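Local coordinates for protein P35 antigen (Borrelia burgdorferi, PDB 4ALY) that is an outer surface lipoprotein of the Lyme disease agent, critical to ensure infection after a tick bite, at residues I152-Y162 with Q238-L248. Sequence-based numbering, arbitrary orientation.
Sequences ILSKLSQDSNY and QTDVSKLNDTL. With SO4 (sulfate ion), chain C.
The ring of Tyr162 lies against the side chain of Asn245. Asn245 CB sits over the centre of one ring face, 3.7 Å from the centroid of the Tyr162 ring, as a CH-pi contact. The same CB also touches CD2 of Leu156. Asn245 CG points away from its own backbone N (chi1 -180°), which carries the amide out over one side of the ring. There CG is 3.3 Å from Tyr162 CD1, and amide and ring are stacked with their planes 18° apart. OD1 accepts from a water that also donates to Tyr162 O. ND2 passes CE1 of the ring and donates to O4 of a sulfate ion, probably from the crystallisation liquor. Asn161 CB covers the opposite ring face near the rim. At the end of the ring, Tyr162 OH and Ser242 OG share a 2.6 Å hydrogen bond.

Deeper in, Leu156 is a knob in a hole formed by Val241, Leu244, Asn245 and Leu248. Its CD2 meets Val241 CG2 at 3.5 Å, and its CD1 meets Leu248 CD2. Leu244 CD2 reaches Leu156 CG and the carbonyl oxygen of Ile152. Val166 of helix 163-189 also touches Leu156.

At another edge, the extended chain of Lys155 brings NZ to Gln238 O, 3.2 Å away and on a lone pair in the carbonyl plane. The same NZ is hydrogen-bonded to Tyr231 OH, its stronger partner, on helix 200-233. The helical parts 152-157 and 241-248 cross at -115°, with their axes 9.7 Å apart. The contact joins the end of helix 143-157, and the residues after it, to helices 235-239 and 241-250 in an all-helical fold of the Borrelia CRASP-1 family. The hydroxyl bond and contacts on both faces would limit Tyr162 ring rotation; the leucines rely on apolar fit.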
# COMPACT_ATOMS: atom_id res chain seq x y z
N ILE A 152 -17.47 -4.36 3.10
CA ILE A 152 -17.35 -5.76 2.93
C ILE A 152 -16.40 -6.34 4.01
O ILE A 152 -16.68 -7.37 4.61
CB ILE A 152 -16.81 -5.98 1.52
CG1 ILE A 152 -17.86 -5.49 0.47
CG2 ILE A 152 -16.29 -7.39 1.30
CD1 ILE A 152 -17.25 -5.47 -0.91
N LEU A 153 -15.28 -5.67 4.24
CA LEU A 153 -14.26 -6.14 5.15
C LEU A 153 -14.75 -6.01 6.59
O LEU A 153 -14.30 -6.74 7.44
CB LEU A 153 -12.95 -5.39 4.97
CG LEU A 153 -12.12 -5.65 3.71
CD1 LEU A 153 -10.82 -4.85 3.71
CD2 LEU A 153 -11.88 -7.12 3.38
N SER A 154 -15.69 -5.12 6.85
CA SER A 154 -16.27 -4.96 8.16
C SER A 154 -17.12 -6.18 8.46
O SER A 154 -17.38 -6.49 9.65
CB SER A 154 -17.24 -3.79 8.16
OG SER A 154 -16.57 -2.57 8.34
N LYS A 155 -17.60 -6.86 7.43
CA LYS A 155 -18.45 -8.01 7.71
C LYS A 155 -17.55 -9.11 8.29
O LYS A 155 -17.95 -9.77 9.23
CB LYS A 155 -19.21 -8.48 6.48
CG LYS A 155 -20.33 -7.52 6.09
CD LYS A 155 -21.27 -8.22 5.13
CE LYS A 155 -22.67 -7.66 5.27
NZ LYS A 155 -23.42 -8.02 4.05
N LEU A 156 -16.32 -9.23 7.75
CA LEU A 156 -15.32 -10.16 8.24
C LEU A 156 -14.71 -9.73 9.56
O LEU A 156 -14.47 -10.55 10.44
CB LEU A 156 -14.18 -10.29 7.24
CG LEU A 156 -14.42 -11.04 5.95
CD1 LEU A 156 -13.25 -10.87 4.95
CD2 LEU A 156 -14.75 -12.53 6.25
N SER A 157 -14.41 -8.45 9.72
CA SER A 157 -13.76 -7.99 10.93
C SER A 157 -14.69 -8.16 12.18
O SER A 157 -14.23 -8.31 13.33
CB SER A 157 -13.29 -6.55 10.74
OG SER A 157 -12.56 -6.05 11.88
N GLN A 158 -16.01 -8.19 11.95
CA GLN A 158 -16.98 -8.50 13.01
C GLN A 158 -16.84 -9.94 13.60
O GLN A 158 -17.49 -10.32 14.60
CB GLN A 158 -18.40 -8.24 12.48
CG GLN A 158 -18.71 -6.74 12.36
CD GLN A 158 -20.11 -6.43 11.88
OE1 GLN A 158 -20.43 -6.56 10.70
NE2 GLN A 158 -20.94 -5.99 12.79
N ASP A 159 -15.99 -10.75 12.97
CA ASP A 159 -15.76 -12.09 13.42
C ASP A 159 -14.28 -12.19 13.75
O ASP A 159 -13.44 -12.07 12.85
CB ASP A 159 -16.15 -13.08 12.31
CG ASP A 159 -16.08 -14.57 12.76
OD1 ASP A 159 -15.24 -14.97 13.57
OD2 ASP A 159 -16.84 -15.39 12.23
N SER A 160 -13.97 -12.42 15.02
CA SER A 160 -12.59 -12.46 15.52
C SER A 160 -11.78 -13.52 14.90
O SER A 160 -10.56 -13.37 14.93
CB SER A 160 -12.51 -12.78 17.03
OG SER A 160 -13.69 -12.37 17.68
N ASN A 161 -12.36 -14.64 14.41
CA ASN A 161 -11.51 -15.56 13.63
C ASN A 161 -11.10 -15.02 12.31
O ASN A 161 -10.11 -15.50 11.74
CB ASN A 161 -12.17 -16.88 13.32
CG ASN A 161 -12.45 -17.58 14.53
OD1 ASN A 161 -13.58 -17.48 15.06
ND2 ASN A 161 -11.39 -18.12 15.14
N TYR A 162 -11.87 -14.07 11.77
CA TYR A 162 -11.49 -13.55 10.42
C TYR A 162 -10.83 -12.17 10.46
O TYR A 162 -10.38 -11.69 9.46
CB TYR A 162 -12.71 -13.55 9.53
CG TYR A 162 -13.35 -14.89 9.47
CD1 TYR A 162 -12.58 -16.06 9.40
CD2 TYR A 162 -14.72 -15.01 9.50
CE1 TYR A 162 -13.18 -17.29 9.33
CE2 TYR A 162 -15.33 -16.23 9.47
CZ TYR A 162 -14.55 -17.36 9.37
OH TYR A 162 -15.18 -18.58 9.26
N GLN A 238 -22.59 -12.22 0.68
CA GLN A 238 -23.14 -11.23 1.54
C GLN A 238 -23.73 -11.82 2.83
O GLN A 238 -23.80 -11.15 3.82
CB GLN A 238 -24.20 -10.42 0.78
CG GLN A 238 -23.70 -9.75 -0.51
CD GLN A 238 -24.84 -9.31 -1.47
OE1 GLN A 238 -26.03 -9.34 -1.14
NE2 GLN A 238 -24.46 -8.93 -2.69
N THR A 239 -24.19 -13.07 2.81
CA THR A 239 -24.91 -13.65 3.97
C THR A 239 -24.10 -14.75 4.70
O THR A 239 -24.56 -15.33 5.65
CB THR A 239 -26.26 -14.25 3.52
OG1 THR A 239 -26.01 -15.19 2.47
CG2 THR A 239 -27.21 -13.17 2.95
N ASP A 240 -22.92 -15.08 4.21
CA ASP A 240 -22.15 -16.17 4.77
C ASP A 240 -20.74 -15.72 4.94
O ASP A 240 -19.95 -15.82 4.01
CB ASP A 240 -22.23 -17.46 3.91
CG ASP A 240 -21.53 -18.65 4.57
OD1 ASP A 240 -20.40 -18.52 5.07
OD2 ASP A 240 -22.09 -19.74 4.59
N VAL A 241 -20.39 -15.29 6.14
CA VAL A 241 -19.08 -14.74 6.39
C VAL A 241 -17.91 -15.73 6.20
O VAL A 241 -16.84 -15.33 5.78
CB VAL A 241 -19.06 -14.00 7.74
CG1 VAL A 241 -19.39 -14.92 8.90
CG2 VAL A 241 -17.72 -13.29 7.93
N SER A 242 -18.13 -17.04 6.42
CA SER A 242 -17.08 -18.03 6.11
C SER A 242 -16.75 -18.05 4.66
O SER A 242 -15.59 -18.20 4.31
CB SER A 242 -17.46 -19.45 6.55
OG SER A 242 -17.19 -19.60 7.94
N LYS A 243 -17.77 -17.98 3.80
CA LYS A 243 -17.51 -18.06 2.35
C LYS A 243 -16.82 -16.75 2.03
O LYS A 243 -15.85 -16.75 1.32
CB LYS A 243 -18.81 -18.20 1.54
CG LYS A 243 -19.64 -19.42 1.87
CD LYS A 243 -20.37 -19.93 0.64
CE LYS A 243 -20.67 -21.44 0.70
NZ LYS A 243 -22.02 -21.67 1.26
N LEU A 244 -17.26 -15.65 2.68
CA LEU A 244 -16.66 -14.35 2.43
C LEU A 244 -15.17 -14.47 2.79
O LEU A 244 -14.30 -14.10 1.98
CB LEU A 244 -17.38 -13.19 3.13
CG LEU A 244 -16.71 -11.83 2.89
CD1 LEU A 244 -16.56 -11.54 1.36
CD2 LEU A 244 -17.35 -10.64 3.63
N ASN A 245 -14.89 -15.00 3.99
CA ASN A 245 -13.52 -15.27 4.38
C ASN A 245 -12.71 -16.09 3.34
O ASN A 245 -11.58 -15.73 3.03
CB ASN A 245 -13.46 -15.97 5.75
CG ASN A 245 -12.04 -16.25 6.17
OD1 ASN A 245 -11.28 -15.33 6.44
ND2 ASN A 245 -11.67 -17.55 6.20
N ASP A 246 -13.27 -17.15 2.79
CA ASP A 246 -12.54 -17.91 1.77
C ASP A 246 -12.24 -17.13 0.54
O ASP A 246 -11.18 -17.31 -0.06
CB ASP A 246 -13.26 -19.18 1.34
CG ASP A 246 -13.41 -20.16 2.48
OD1 ASP A 246 -12.51 -20.18 3.39
OD2 ASP A 246 -14.44 -20.87 2.48
N THR A 247 -13.15 -16.26 0.14
CA THR A 247 -12.81 -15.50 -1.04
C THR A 247 -11.74 -14.44 -0.87
O THR A 247 -10.88 -14.31 -1.73
CB THR A 247 -14.00 -15.12 -1.92
OG1 THR A 247 -13.88 -13.76 -2.34
CG2 THR A 247 -15.25 -15.41 -1.27
N LEU A 248 -11.70 -13.78 0.28
CA LEU A 248 -10.57 -12.92 0.61
C LEU A 248 -9.21 -13.67 0.60
O LEU A 248 -8.22 -13.17 0.05
CB LEU A 248 -10.82 -12.23 1.97
CG LEU A 248 -9.72 -11.19 2.42
CD1 LEU A 248 -9.49 -10.13 1.31
CD2 LEU A 248 -9.93 -10.57 3.81
S SO4 C . -8.02 -18.88 7.08
O1 SO4 C . -7.22 -17.76 7.58
O2 SO4 C . -7.17 -20.02 7.39
O3 SO4 C . -8.31 -18.88 5.62
O4 SO4 C . -9.32 -18.83 7.83
O HOH W 1 -11.13 -12.15 6.76